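Local coordinates for protein phage integrase/site-specific recombinase (Haloarcula marismortui, PDB 3NRW) that probably binds DNA through this N-terminal core-binding domain, one piece of a longer tyrosine recombinase thought to act in DNA integration and recombination, at residues R10-R15 against E88-I93; D14-H19 against K30-R35; V40-A43 against D47-A50; W57-Y62 against Q81-W86; F65-D70 against A74-E79. One frame throughout, in Å; residues are numbered along the deposited sequence.

Contact 1: residues R10-R15 against E88-I93; sequences REARDR and EYLARI
Arg-15 lays the aliphatic part of its side chain across the end of Tyr-89: CG lies 3.6 Å from the phenol OH of Tyr-89, and the two side chains run at about a right angle. The guanidinium and the phenol ring are inclined by 25°, yet the tyrosine reaches the group obliquely, with no hydrogen bond between them. Because Arg-15 is extended from CG to NE, it carries on past the hydroxyl to the tip of Ile-93, where NE of Arg-15 sits 3.7 Å from CD1 of Ile-93. That isoleucine is the first residue beyond helix 73-92 to leave helical geometry.

Deeper in, the methyl of Ala-12 packs against both branches of Leu-90, with CB 3.9 Å from CD1 and 4.0 Å from CD2 of the leucine. Met-51 touches both residues, and the carbonyl of Ala-12 accepts a hydrogen bond from the indole of Trp-86. The CA atoms of Ala-12 and Leu-90 are 7.6 Å apart, consistent with the small alanine side chain. Apolar between the buried Ala-12 and Leu-90 and polar toward the exposed Arg-15, this is helix-helix packing that joins the first and last helices of an all-helical core-binding domain.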
# COMPACT_ATOMS: atom_id res chain seq x y z
N ARG A 10 -4.59 -6.59 -5.38
CA ARG A 10 -5.62 -5.91 -6.15
C ARG A 10 -6.93 -5.77 -5.37
O ARG A 10 -7.53 -4.70 -5.33
CB ARG A 10 -5.88 -6.63 -7.48
CG ARG A 10 -6.36 -8.06 -7.34
CD ARG A 10 -6.50 -8.72 -8.71
NE ARG A 10 -7.28 -7.90 -9.63
CZ ARG A 10 -7.55 -8.25 -10.89
NH1 ARG A 10 -7.11 -9.41 -11.35
NH2 ARG A 10 -8.26 -7.45 -11.67
N GLU A 11 -7.37 -6.85 -4.72
CA GLU A 11 -8.61 -6.81 -3.95
C GLU A 11 -8.50 -5.80 -2.81
O GLU A 11 -9.42 -5.01 -2.58
CB GLU A 11 -8.94 -8.18 -3.36
CG GLU A 11 -9.15 -9.27 -4.39
CD GLU A 11 -9.46 -10.59 -3.74
OE1 GLU A 11 -8.69 -11.02 -2.84
OE2 GLU A 11 -10.48 -11.22 -4.12
N ALA A 12 -7.37 -5.83 -2.10
CA ALA A 12 -7.14 -4.92 -0.99
C ALA A 12 -7.08 -3.47 -1.46
O ALA A 12 -7.53 -2.56 -0.75
CB ALA A 12 -5.83 -5.29 -0.28
N ARG A 13 -6.51 -3.26 -2.64
CA ARG A 13 -6.40 -1.92 -3.21
C ARG A 13 -7.81 -1.41 -3.53
O ARG A 13 -8.18 -0.31 -3.13
CB ARG A 13 -5.52 -1.96 -4.47
CG ARG A 13 -5.25 -0.61 -5.16
CD ARG A 13 -6.35 -0.25 -6.16
NE ARG A 13 -6.77 -1.40 -6.96
CZ ARG A 13 -6.05 -1.93 -7.95
NH1 ARG A 13 -4.87 -1.43 -8.28
NH2 ARG A 13 -6.53 -2.98 -8.61
N ASP A 14 -8.61 -2.22 -4.24
CA ASP A 14 -9.97 -1.82 -4.59
C ASP A 14 -10.81 -1.56 -3.34
O ASP A 14 -11.59 -0.61 -3.29
CB ASP A 14 -10.70 -2.90 -5.41
CG ASP A 14 -10.07 -3.17 -6.78
OD1 ASP A 14 -9.36 -2.29 -7.31
OD2 ASP A 14 -10.31 -4.26 -7.32
N ARG A 15 -10.65 -2.41 -2.33
CA ARG A 15 -11.41 -2.27 -1.09
C ARG A 15 -11.11 -0.95 -0.40
O ARG A 15 -12.01 -0.25 0.07
CB ARG A 15 -11.10 -3.42 -0.14
CG ARG A 15 -12.18 -3.65 0.91
CD ARG A 15 -11.74 -4.72 1.89
NE ARG A 15 -12.77 -5.05 2.88
CZ ARG A 15 -13.71 -5.96 2.70
NH1 ARG A 15 -13.78 -6.65 1.57
NH2 ARG A 15 -14.59 -6.21 3.67
N GLU A 88 -2.79 0.42 7.51
CA GLU A 88 -3.49 0.67 8.77
C GLU A 88 -4.94 0.22 8.61
O GLU A 88 -5.51 -0.39 9.51
CB GLU A 88 -3.44 2.15 9.15
CG GLU A 88 -2.03 2.67 9.33
CD GLU A 88 -1.98 4.08 9.91
OE1 GLU A 88 -2.84 4.91 9.56
OE2 GLU A 88 -1.05 4.35 10.71
N TYR A 89 -5.53 0.52 7.46
CA TYR A 89 -6.90 0.13 7.17
C TYR A 89 -7.00 -1.39 7.17
O TYR A 89 -7.88 -1.97 7.81
CB TYR A 89 -7.35 0.67 5.81
CG TYR A 89 -8.64 0.07 5.29
CD1 TYR A 89 -9.83 0.18 6.01
CD2 TYR A 89 -8.66 -0.64 4.08
CE1 TYR A 89 -11.01 -0.38 5.53
CE2 TYR A 89 -9.84 -1.20 3.60
CZ TYR A 89 -11.01 -1.07 4.34
OH TYR A 89 -12.18 -1.64 3.88
N LEU A 90 -6.09 -2.04 6.45
CA LEU A 90 -6.10 -3.50 6.38
C LEU A 90 -5.87 -4.15 7.74
O LEU A 90 -6.42 -5.21 8.01
CB LEU A 90 -5.05 -3.99 5.38
CG LEU A 90 -5.26 -3.58 3.92
CD1 LEU A 90 -4.14 -4.17 3.08
CD2 LEU A 90 -6.62 -4.07 3.41
N ALA A 91 -5.05 -3.53 8.58
CA ALA A 91 -4.81 -4.09 9.91
C ALA A 91 -6.09 -4.01 10.73
O ALA A 91 -6.43 -4.95 11.46
CB ALA A 91 -3.68 -3.34 10.61
N ARG A 92 -6.82 -2.90 10.60
CA ARG A 92 -8.07 -2.73 11.34
C ARG A 92 -9.09 -3.80 10.94
O ARG A 92 -9.83 -4.29 11.79
CB ARG A 92 -8.66 -1.34 11.09
CG ARG A 92 -10.01 -1.12 11.79
CD ARG A 92 -10.38 0.36 11.87
NE ARG A 92 -10.68 0.96 10.57
CZ ARG A 92 -11.79 0.72 9.87
NH1 ARG A 92 -12.71 -0.12 10.33
NH2 ARG A 92 -11.99 1.34 8.71
N ILE A 93 -9.12 -4.15 9.66
CA ILE A 93 -10.07 -5.15 9.20
C ILE A 93 -9.50 -6.57 9.18
O ILE A 93 -10.02 -7.44 8.49
CB ILE A 93 -10.65 -4.81 7.81
CG1 ILE A 93 -9.54 -4.70 6.77
CG2 ILE A 93 -11.43 -3.51 7.90
CD1 ILE A 93 -10.09 -4.56 5.36

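Contact 2: residues D14-H19 against K30-R35; sequences DRYLAH and KSFRYR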
# COMPACT_ATOMS: atom_id res chain seq x y z
N ASP A 14 -8.61 -2.22 -4.24
CA ASP A 14 -9.97 -1.82 -4.59
C ASP A 14 -10.81 -1.56 -3.34
O ASP A 14 -11.59 -0.61 -3.29
CB ASP A 14 -10.70 -2.90 -5.41
CG ASP A 14 -10.07 -3.17 -6.78
OD1 ASP A 14 -9.36 -2.29 -7.31
OD2 ASP A 14 -10.31 -4.26 -7.32
N ARG A 15 -10.65 -2.41 -2.33
CA ARG A 15 -11.41 -2.27 -1.09
C ARG A 15 -11.11 -0.95 -0.40
O ARG A 15 -12.01 -0.25 0.07
CB ARG A 15 -11.10 -3.42 -0.14
CG ARG A 15 -12.18 -3.65 0.91
CD ARG A 15 -11.74 -4.72 1.89
NE ARG A 15 -12.77 -5.05 2.88
CZ ARG A 15 -13.71 -5.96 2.70
NH1 ARG A 15 -13.78 -6.65 1.57
NH2 ARG A 15 -14.59 -6.21 3.67
N TYR A 16 -9.83 -0.60 -0.36
CA TYR A 16 -9.39 0.64 0.27
C TYR A 16 -9.95 1.87 -0.45
O TYR A 16 -10.48 2.79 0.19
CB TYR A 16 -7.86 0.69 0.29
CG TYR A 16 -7.29 1.96 0.88
CD1 TYR A 16 -7.52 2.30 2.22
CD2 TYR A 16 -6.54 2.84 0.10
CE1 TYR A 16 -7.02 3.48 2.76
CE2 TYR A 16 -6.03 4.02 0.63
CZ TYR A 16 -6.27 4.34 1.96
OH TYR A 16 -5.79 5.52 2.48
N LEU A 17 -9.87 1.88 -1.78
CA LEU A 17 -10.37 3.03 -2.54
C LEU A 17 -11.87 3.23 -2.33
O LEU A 17 -12.33 4.36 -2.18
CB LEU A 17 -10.07 2.86 -4.03
CG LEU A 17 -8.58 2.75 -4.38
CD1 LEU A 17 -8.44 2.67 -5.89
CD2 LEU A 17 -7.80 3.94 -3.84
N ALA A 18 -12.62 2.13 -2.30
CA ALA A 18 -14.07 2.21 -2.09
C ALA A 18 -14.33 2.74 -0.68
O ALA A 18 -15.25 3.54 -0.46
CB ALA A 18 -14.70 0.83 -2.26
N HIS A 19 -13.53 2.28 0.27
CA HIS A 19 -13.64 2.68 1.67
C HIS A 19 -13.37 4.17 1.87
O HIS A 19 -14.00 4.82 2.71
CB HIS A 19 -12.68 1.86 2.54
CG HIS A 19 -12.43 2.44 3.89
ND1 HIS A 19 -11.31 3.19 4.18
CD2 HIS A 19 -13.16 2.40 5.03
CE1 HIS A 19 -11.36 3.59 5.44
NE2 HIS A 19 -12.47 3.12 5.98
N LYS A 30 -8.05 9.32 -6.88
CA LYS A 30 -7.20 9.05 -8.03
C LYS A 30 -5.74 9.01 -7.60
O LYS A 30 -4.99 8.14 -8.03
CB LYS A 30 -7.40 10.12 -9.12
CG LYS A 30 -8.69 9.92 -9.92
CD LYS A 30 -8.84 10.97 -11.00
CE LYS A 30 -10.09 10.71 -11.84
NZ LYS A 30 -10.31 11.77 -12.86
N SER A 31 -5.34 9.95 -6.74
CA SER A 31 -3.95 9.98 -6.27
C SER A 31 -3.62 8.69 -5.53
O SER A 31 -2.55 8.10 -5.74
CB SER A 31 -3.73 11.19 -5.36
OG SER A 31 -3.79 12.40 -6.12
N PHE A 32 -4.53 8.25 -4.66
CA PHE A 32 -4.34 7.01 -3.91
C PHE A 32 -4.21 5.87 -4.92
O PHE A 32 -3.34 5.00 -4.78
CB PHE A 32 -5.54 6.74 -3.00
CG PHE A 32 -5.75 7.78 -1.93
CD1 PHE A 32 -6.97 7.87 -1.27
CD2 PHE A 32 -4.73 8.66 -1.57
CE1 PHE A 32 -7.18 8.82 -0.27
CE2 PHE A 32 -4.93 9.61 -0.57
CZ PHE A 32 -6.16 9.70 0.08
N ARG A 33 -5.07 5.88 -5.93
CA ARG A 33 -5.04 4.85 -6.95
C ARG A 33 -3.70 4.83 -7.67
O ARG A 33 -3.08 3.77 -7.81
CB ARG A 33 -6.17 5.06 -7.97
CG ARG A 33 -6.14 4.05 -9.12
CD ARG A 33 -7.27 4.27 -10.12
NE ARG A 33 -8.56 3.80 -9.61
CZ ARG A 33 -8.87 2.51 -9.45
NH1 ARG A 33 -10.06 2.18 -8.98
NH2 ARG A 33 -7.99 1.57 -9.76
N TYR A 34 -3.24 5.99 -8.13
CA TYR A 34 -1.97 6.05 -8.85
C TYR A 34 -0.81 5.58 -7.98
O TYR A 34 0.06 4.83 -8.45
CB TYR A 34 -1.71 7.48 -9.34
CG TYR A 34 -2.82 8.04 -10.19
CD1 TYR A 34 -3.11 9.40 -10.18
CD2 TYR A 34 -3.62 7.20 -10.97
CE1 TYR A 34 -4.16 9.92 -10.93
CE2 TYR A 34 -4.67 7.70 -11.72
CZ TYR A 34 -4.94 9.06 -11.70
OH TYR A 34 -6.00 9.56 -12.42
N ARG A 35 -0.79 6.00 -6.72
CA ARG A 35 0.29 5.60 -5.83
C ARG A 35 0.31 4.10 -5.57
O ARG A 35 1.37 3.47 -5.65
CB ARG A 35 0.17 6.35 -4.50
CG ARG A 35 0.37 7.84 -4.63
CD ARG A 35 -0.06 8.56 -3.36
NE ARG A 35 0.08 10.01 -3.49
CZ ARG A 35 -0.46 10.89 -2.66
NH1 ARG A 35 -1.19 10.48 -1.63
NH2 ARG A 35 -0.27 12.19 -2.86
O HOH W 1 -9.02 -1.32 -10.14
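Two successive helices of the core-binding domain, 9-20 and 26-45, form an antiparallel helical hairpin here. Segments 14-19 and 30-35 run at 166° to each other, with their axes 10.3 Å apart at closest approach. Leu-17 is the side chain that fills the interface, and its two methyls go to different partners. CD1 of Leu-17 rests over the centre of one face of the Arg-33 guanidinium, 3.6 Å from CZ of Arg-33. The arginine folds round that methyl: its chain bends at chi3 (-76°), and the same CD1 also lies 3.9 Å from CB of Arg-33. The other methyl, CD2 of Leu-17, meets CB of Phe-32 at 3.7 Å, the two side chains lying alongside and pointing opposite ways. Tyr-16 adds a looser, oblique ring contact, its CE2 being 4.4 Å from CD1 of Phe-32.

On the outer side, one water links the two helices. It donates to OD1 of Asp-14 at 3.0 Å and accepts from NH2 of Arg-33 at 3.1 Å, joining opposite charges that do not touch directly. The same Asp-14 oxygen is also held by neighbouring Arg-13 in a salt bridge. Helix 73-92 packs against the hairpin, meeting Tyr-16 through Trp-86 and Asn-85, and Phe-32 through Thr-82.

Contact 3: residues V40-A43 against D47-A50; sequences VEWA and DITA
Ile-48 turns its side chain back onto the end of helix 26-45. At the root, CB of Ile-48 lies 3.9 Å from the CB of Ala-43 and 3.4 Å from the carbonyl O of Ala-43. CG1 stays beside that oxygen, then CD1 reaches inward to CZ3 of Trp-42 at 3.7 Å, approaching the indole obliquely. With CG1 opposite the carbonyl carbon (chi1 -67°), the branch heads toward the tryptophan, and its CD1 also passes 4.0 Å from CA of Ala-43.

The backbone fixes the reversal. N of Ile-48 donates to O of Ala-43 at 2.9 Å with an N-H...O angle of 167°, the donor tilted 32° from the carbonyl plane. Asp-47 has positive phi, and its N is paired with the carbonyl of Glu-44. Beyond the turn, Glu-53 and Leu-54 also pack on Ile-48. Together these features make a Schellman motif, with Asp-47 as the C-prime residue and a hydrophobic contact closing over the helix end.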
# COMPACT_ATOMS: atom_id res chain seq x y z
N VAL A 40 0.71 -2.62 -6.28
CA VAL A 40 -0.01 -3.79 -6.76
C VAL A 40 0.75 -4.52 -7.86
O VAL A 40 0.88 -5.74 -7.81
CB VAL A 40 -1.42 -3.42 -7.26
CG1 VAL A 40 -2.11 -4.64 -7.86
CG2 VAL A 40 -2.25 -2.88 -6.09
N GLU A 41 1.26 -3.79 -8.84
CA GLU A 41 2.01 -4.43 -9.93
C GLU A 41 3.29 -5.07 -9.39
O GLU A 41 3.63 -6.19 -9.77
CB GLU A 41 2.34 -3.42 -11.03
CG GLU A 41 2.87 -2.08 -10.54
CD GLU A 41 3.24 -1.15 -11.68
OE1 GLU A 41 4.07 -1.55 -12.52
OE2 GLU A 41 2.71 -0.01 -11.72
N TRP A 42 3.98 -4.37 -8.50
CA TRP A 42 5.20 -4.88 -7.90
C TRP A 42 4.91 -6.15 -7.10
O TRP A 42 5.59 -7.17 -7.26
CB TRP A 42 5.83 -3.83 -6.98
CG TRP A 42 7.04 -4.30 -6.21
CD1 TRP A 42 8.35 -4.28 -6.63
CD2 TRP A 42 7.05 -4.85 -4.89
NE1 TRP A 42 9.17 -4.78 -5.65
CE2 TRP A 42 8.40 -5.13 -4.57
CE3 TRP A 42 6.06 -5.12 -3.94
CZ2 TRP A 42 8.78 -5.68 -3.34
CZ3 TRP A 42 6.43 -5.66 -2.71
CH2 TRP A 42 7.78 -5.94 -2.43
N ALA A 43 3.90 -6.09 -6.24
CA ALA A 43 3.55 -7.25 -5.42
C ALA A 43 3.14 -8.44 -6.28
O ALA A 43 3.58 -9.57 -6.03
CB ALA A 43 2.42 -6.90 -4.44
N ASP A 47 5.00 -12.32 -6.84
CA ASP A 47 4.17 -13.44 -6.39
C ASP A 47 3.58 -13.30 -4.99
O ASP A 47 3.44 -14.28 -4.26
CB ASP A 47 4.96 -14.76 -6.47
CG ASP A 47 5.53 -15.02 -7.85
OD1 ASP A 47 4.80 -14.86 -8.85
OD2 ASP A 47 6.72 -15.39 -7.94
N ILE A 48 3.23 -12.08 -4.60
CA ILE A 48 2.59 -11.85 -3.30
C ILE A 48 1.09 -11.97 -3.55
O ILE A 48 0.47 -11.04 -4.07
CB ILE A 48 2.93 -10.44 -2.77
CG1 ILE A 48 4.43 -10.38 -2.44
CG2 ILE A 48 2.07 -10.11 -1.54
CD1 ILE A 48 4.95 -8.99 -2.10
N THR A 49 0.51 -13.11 -3.19
CA THR A 49 -0.91 -13.36 -3.43
C THR A 49 -1.88 -12.94 -2.33
O THR A 49 -3.09 -12.92 -2.55
CB THR A 49 -1.16 -14.85 -3.74
OG1 THR A 49 -0.74 -15.64 -2.62
CG2 THR A 49 -0.39 -15.27 -4.98
N ALA A 50 -1.36 -12.64 -1.15
CA ALA A 50 -2.19 -12.22 -0.02
C ALA A 50 -1.43 -11.13 0.72
O ALA A 50 -0.23 -11.26 0.96
CB ALA A 50 -2.47 -13.40 0.91

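Contact 4: residues W57-Y62 against Q81-W86; sequences WKLDEY and QTLKNW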
# COMPACT_ATOMS: atom_id res chain seq x y z
N TRP A 57 10.70 -6.87 5.69
CA TRP A 57 11.65 -7.07 4.61
C TRP A 57 11.03 -6.73 3.26
O TRP A 57 11.62 -5.98 2.47
CB TRP A 57 12.17 -8.52 4.59
CG TRP A 57 12.94 -8.88 3.34
CD1 TRP A 57 12.48 -9.59 2.27
CD2 TRP A 57 14.30 -8.53 3.03
NE1 TRP A 57 13.46 -9.71 1.31
CE2 TRP A 57 14.59 -9.07 1.76
CE3 TRP A 57 15.30 -7.82 3.71
CZ2 TRP A 57 15.84 -8.92 1.14
CZ3 TRP A 57 16.54 -7.67 3.10
CH2 TRP A 57 16.80 -8.22 1.83
N LYS A 58 9.85 -7.27 2.98
CA LYS A 58 9.19 -7.00 1.71
C LYS A 58 8.86 -5.52 1.56
O LYS A 58 9.00 -4.96 0.47
CB LYS A 58 7.92 -7.85 1.59
CG LYS A 58 8.18 -9.35 1.63
CD LYS A 58 6.90 -10.15 1.52
CE LYS A 58 7.16 -11.63 1.72
NZ LYS A 58 8.14 -12.15 0.73
N LEU A 59 8.44 -4.88 2.65
CA LEU A 59 8.13 -3.45 2.59
C LEU A 59 9.38 -2.64 2.27
O LEU A 59 9.32 -1.67 1.51
CB LEU A 59 7.52 -2.98 3.91
CG LEU A 59 6.11 -3.50 4.22
CD1 LEU A 59 5.67 -3.02 5.59
CD2 LEU A 59 5.14 -3.01 3.15
N ASP A 60 10.51 -3.04 2.85
CA ASP A 60 11.77 -2.35 2.60
C ASP A 60 12.20 -2.56 1.15
O ASP A 60 12.77 -1.66 0.53
CB ASP A 60 12.87 -2.86 3.54
CG ASP A 60 14.20 -2.14 3.33
OD1 ASP A 60 14.35 -0.99 3.81
OD2 ASP A 60 15.10 -2.71 2.67
N GLU A 61 11.94 -3.75 0.62
CA GLU A 61 12.27 -4.05 -0.76
C GLU A 61 11.48 -3.11 -1.65
O GLU A 61 12.01 -2.55 -2.61
CB GLU A 61 11.93 -5.50 -1.10
CG GLU A 61 12.90 -6.52 -0.53
CD GLU A 61 14.14 -6.68 -1.39
OE1 GLU A 61 14.08 -7.44 -2.38
OE2 GLU A 61 15.18 -6.04 -1.08
N TYR A 62 10.20 -2.94 -1.33
CA TYR A 62 9.35 -2.07 -2.13
C TYR A 62 9.85 -0.63 -2.08
O TYR A 62 9.96 0.04 -3.11
CB TYR A 62 7.90 -2.12 -1.66
CG TYR A 62 7.01 -1.20 -2.48
CD1 TYR A 62 6.49 -0.03 -1.93
CD2 TYR A 62 6.73 -1.49 -3.81
CE1 TYR A 62 5.71 0.83 -2.70
CE2 TYR A 62 5.95 -0.64 -4.58
CZ TYR A 62 5.45 0.52 -4.02
OH TYR A 62 4.67 1.36 -4.78
N GLN A 81 3.38 7.20 2.44
CA GLN A 81 2.38 7.58 3.43
C GLN A 81 1.04 6.94 3.09
O GLN A 81 0.30 6.49 3.97
CB GLN A 81 2.23 9.10 3.48
CG GLN A 81 1.18 9.58 4.46
CD GLN A 81 1.48 9.15 5.89
OE1 GLN A 81 2.49 9.55 6.47
NE2 GLN A 81 0.61 8.31 6.45
N THR A 82 0.70 6.92 1.80
CA THR A 82 -0.54 6.31 1.38
C THR A 82 -0.42 4.81 1.62
O THR A 82 -1.37 4.16 2.04
CB THR A 82 -0.87 6.60 -0.10
OG1 THR A 82 -1.37 7.94 -0.22
CG2 THR A 82 -1.93 5.63 -0.62
N LEU A 83 0.76 4.25 1.36
CA LEU A 83 0.98 2.82 1.59
C LEU A 83 0.74 2.55 3.07
O LEU A 83 0.08 1.58 3.44
CB LEU A 83 2.42 2.42 1.21
CG LEU A 83 2.83 0.98 1.52
CD1 LEU A 83 1.88 0.01 0.84
CD2 LEU A 83 4.27 0.72 1.07
N LYS A 84 1.28 3.42 3.91
CA LYS A 84 1.13 3.30 5.36
C LYS A 84 -0.34 3.34 5.78
O LYS A 84 -0.80 2.50 6.55
CB LYS A 84 1.90 4.42 6.06
CG LYS A 84 1.66 4.48 7.57
CD LYS A 84 2.40 3.37 8.29
CE LYS A 84 3.70 3.87 8.88
NZ LYS A 84 3.46 4.77 10.04
N ASN A 85 -1.08 4.33 5.28
CA ASN A 85 -2.49 4.46 5.63
C ASN A 85 -3.29 3.26 5.14
O ASN A 85 -4.25 2.83 5.78
CB ASN A 85 -3.08 5.74 5.04
CG ASN A 85 -2.38 6.98 5.55
OD1 ASN A 85 -1.80 6.97 6.64
ND2 ASN A 85 -2.44 8.05 4.78
N TRP A 86 -2.88 2.73 4.00
CA TRP A 86 -3.56 1.57 3.44
C TRP A 86 -3.40 0.38 4.37
O TRP A 86 -4.38 -0.28 4.71
CB TRP A 86 -2.97 1.27 2.06
CG TRP A 86 -3.54 0.10 1.35
CD1 TRP A 86 -4.83 -0.35 1.38
CD2 TRP A 86 -2.86 -0.70 0.38
NE1 TRP A 86 -4.99 -1.39 0.49
CE2 TRP A 86 -3.80 -1.62 -0.14
CE3 TRP A 86 -1.54 -0.73 -0.09
CZ2 TRP A 86 -3.45 -2.56 -1.12
CZ3 TRP A 86 -1.20 -1.67 -1.07
CH2 TRP A 86 -2.16 -2.56 -1.57
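The ring of Tyr-62 receives one methyl of Leu-83 at an oblique angle: CD2 of Leu-83 is 3.8 Å from CD1 and 4.0 Å from CE1 of the tyrosine. The same ring meets two aromatics of helix 26-45, Phe-39 and Trp-42, each edge-to-face. On the outer side of helix 56-67, CG of Glu-61 lies over one face of the Trp-57 indole, offset toward its rim.

Tyr-62 and Leu-83 run side by side, head to tail. Both swing CG opposite the backbone N (chi1 180° and 174°), which sends each side chain across the gap between the helices. Leu-59, one turn earlier than Tyr-62, adds a looser contact, its CD2 lying 4.4 Å from CD2 of Leu-83. Side chains therefore do all the joining, since the nearest CA atoms, those of Leu-59 and Leu-83, are 9.6 Å apart. Leu-100 and Val-104 of the C-terminal loop also touch Leu-59, while helix 26-45 supplies the aromatic neighbours of Tyr-62 beside helices 56-67 and 73-92.

Contact 5: residues F65-D70 against A74-E79; sequences FRRGSD and ATLNGE
The chain turns back between helix 56-67 and helix 73-92, bringing the CA atoms of Arg-67 and Leu-76 to 7.2 Å. Arg-66 grips Glu-79 side-on with two nitrogens: NE donates to OE2 of Glu-79 at 2.6 Å, and NH2 donates to OE1 of Glu-79 at 3.0 Å, the latter with an N-H...O angle of 160°. OE2 takes its bond on the syn lone pair, and the two planar groups are only 23° apart. Bends at chi2 and chi3 of the arginine turn its edge toward the extended glutamate.

Leu-76 packs beneath: its CD1 lies 3.6 Å from CB of Arg-66, while CD2 rests 4.0 Å from CA of Arg-67. In the turn that follows, O of Arg-66 accepts from both N and OG of Ser-69, the OG at 2.6 Å. His-38 of helix 26-45 packs against both charged residues. A buried, nearly coplanar bidentate pair of this kind fixes the rotation of both groups and probably favours their charged forms.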
# COMPACT_ATOMS: atom_id res chain seq x y z
N PHE A 65 12.84 -0.19 -4.20
CA PHE A 65 12.46 -0.29 -5.59
C PHE A 65 11.96 1.08 -6.06
O PHE A 65 12.44 1.63 -7.06
CB PHE A 65 11.36 -1.35 -5.72
CG PHE A 65 10.61 -1.31 -7.02
CD1 PHE A 65 9.29 -0.86 -7.05
CD2 PHE A 65 11.19 -1.76 -8.20
CE1 PHE A 65 8.56 -0.86 -8.23
CE2 PHE A 65 10.47 -1.76 -9.39
CZ PHE A 65 9.15 -1.31 -9.41
N ARG A 66 11.02 1.66 -5.31
CA ARG A 66 10.47 2.97 -5.68
C ARG A 66 11.55 4.07 -5.64
O ARG A 66 11.53 4.98 -6.47
CB ARG A 66 9.30 3.33 -4.76
CG ARG A 66 8.08 2.41 -4.92
CD ARG A 66 7.57 2.41 -6.37
NE ARG A 66 7.00 3.69 -6.75
CZ ARG A 66 7.09 4.23 -7.97
NH1 ARG A 66 7.75 3.59 -8.93
NH2 ARG A 66 6.54 5.40 -8.22
N ARG A 67 12.48 3.97 -4.70
CA ARG A 67 13.55 4.95 -4.58
C ARG A 67 14.46 4.89 -5.81
O ARG A 67 15.20 5.84 -6.10
CB ARG A 67 14.35 4.67 -3.31
CG ARG A 67 15.19 5.83 -2.81
CD ARG A 67 16.66 5.46 -2.76
NE ARG A 67 16.90 4.21 -2.04
CZ ARG A 67 16.58 3.99 -0.77
NH1 ARG A 67 15.99 4.95 -0.05
NH2 ARG A 67 16.86 2.83 -0.20
N GLY A 68 14.39 3.78 -6.52
CA GLY A 68 15.20 3.60 -7.72
C GLY A 68 14.52 4.10 -8.98
O GLY A 68 15.07 3.97 -10.08
N SER A 69 13.32 4.67 -8.84
CA SER A 69 12.59 5.19 -9.99
C SER A 69 12.97 6.66 -10.21
O SER A 69 13.88 7.16 -9.55
CB SER A 69 11.07 5.09 -9.76
OG SER A 69 10.64 5.99 -8.75
N ASP A 70 12.29 7.33 -11.14
CA ASP A 70 12.59 8.73 -11.44
C ASP A 70 11.73 9.69 -10.63
O ASP A 70 11.71 10.90 -10.90
CB ASP A 70 12.39 8.98 -12.94
CG ASP A 70 13.43 8.29 -13.80
OD1 ASP A 70 13.09 7.83 -14.91
OD2 ASP A 70 14.60 8.21 -13.36
N ALA A 74 9.65 14.09 -2.62
CA ALA A 74 8.34 14.54 -2.14
C ALA A 74 7.23 13.60 -2.62
O ALA A 74 6.30 13.30 -1.88
CB ALA A 74 8.07 15.96 -2.63
N THR A 75 7.34 13.15 -3.86
CA THR A 75 6.34 12.25 -4.43
C THR A 75 6.45 10.88 -3.76
O THR A 75 5.45 10.24 -3.47
CB THR A 75 6.54 12.12 -5.95
OG1 THR A 75 6.53 13.43 -6.54
CG2 THR A 75 5.43 11.28 -6.56
N LEU A 76 7.68 10.45 -3.51
CA LEU A 76 7.92 9.15 -2.88
C LEU A 76 7.35 9.13 -1.46
O LEU A 76 6.77 8.13 -1.03
CB LEU A 76 9.42 8.85 -2.83
CG LEU A 76 9.81 7.54 -2.15
CD1 LEU A 76 9.06 6.38 -2.79
CD2 LEU A 76 11.31 7.33 -2.26
N ASN A 77 7.53 10.23 -0.73
CA ASN A 77 7.04 10.35 0.63
C ASN A 77 5.52 10.19 0.68
O ASN A 77 4.99 9.49 1.54
CB ASN A 77 7.43 11.71 1.22
CG ASN A 77 8.93 11.89 1.35
OD1 ASN A 77 9.40 12.92 1.84
ND2 ASN A 77 9.69 10.90 0.90
N GLY A 78 4.83 10.85 -0.25
CA GLY A 78 3.38 10.78 -0.29
C GLY A 78 2.91 9.39 -0.66
O GLY A 78 1.83 8.96 -0.27
N GLU A 79 3.74 8.70 -1.43
CA GLU A 79 3.44 7.35 -1.86
C GLU A 79 3.57 6.39 -0.69
O GLU A 79 2.72 5.51 -0.49
CB GLU A 79 4.41 6.95 -2.97
CG GLU A 79 3.94 5.80 -3.80
CD GLU A 79 4.94 5.43 -4.86
OE1 GLU A 79 5.30 6.30 -5.68
OE2 GLU A 79 5.37 4.26 -4.87

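How the contacts relate
All five contacts lie in the single helical core-binding domain, and helices 9-20, 26-45, 56-67 and 73-92 supply most of their residues. Contacts 2, 3 and 5 are local, joining parts close in sequence and following one another along the chain. Contact 4 encloses contact 5 in sequence, and contact 1 encloses contacts 3, 4 and 5, bringing the first helix to the last. Helix 73-92 serves contacts 1, 4 and 5; the centres of contacts 1 and 5 are about 21 Å apart, on opposite sides of the chain's centre. Trp-86 connects contacts 1, 2 and 4, and Trp-42 packs against Tyr-62 of contact 4 and Phe-65 beside contact 5, so aromatic packing joins neighbouring contacts.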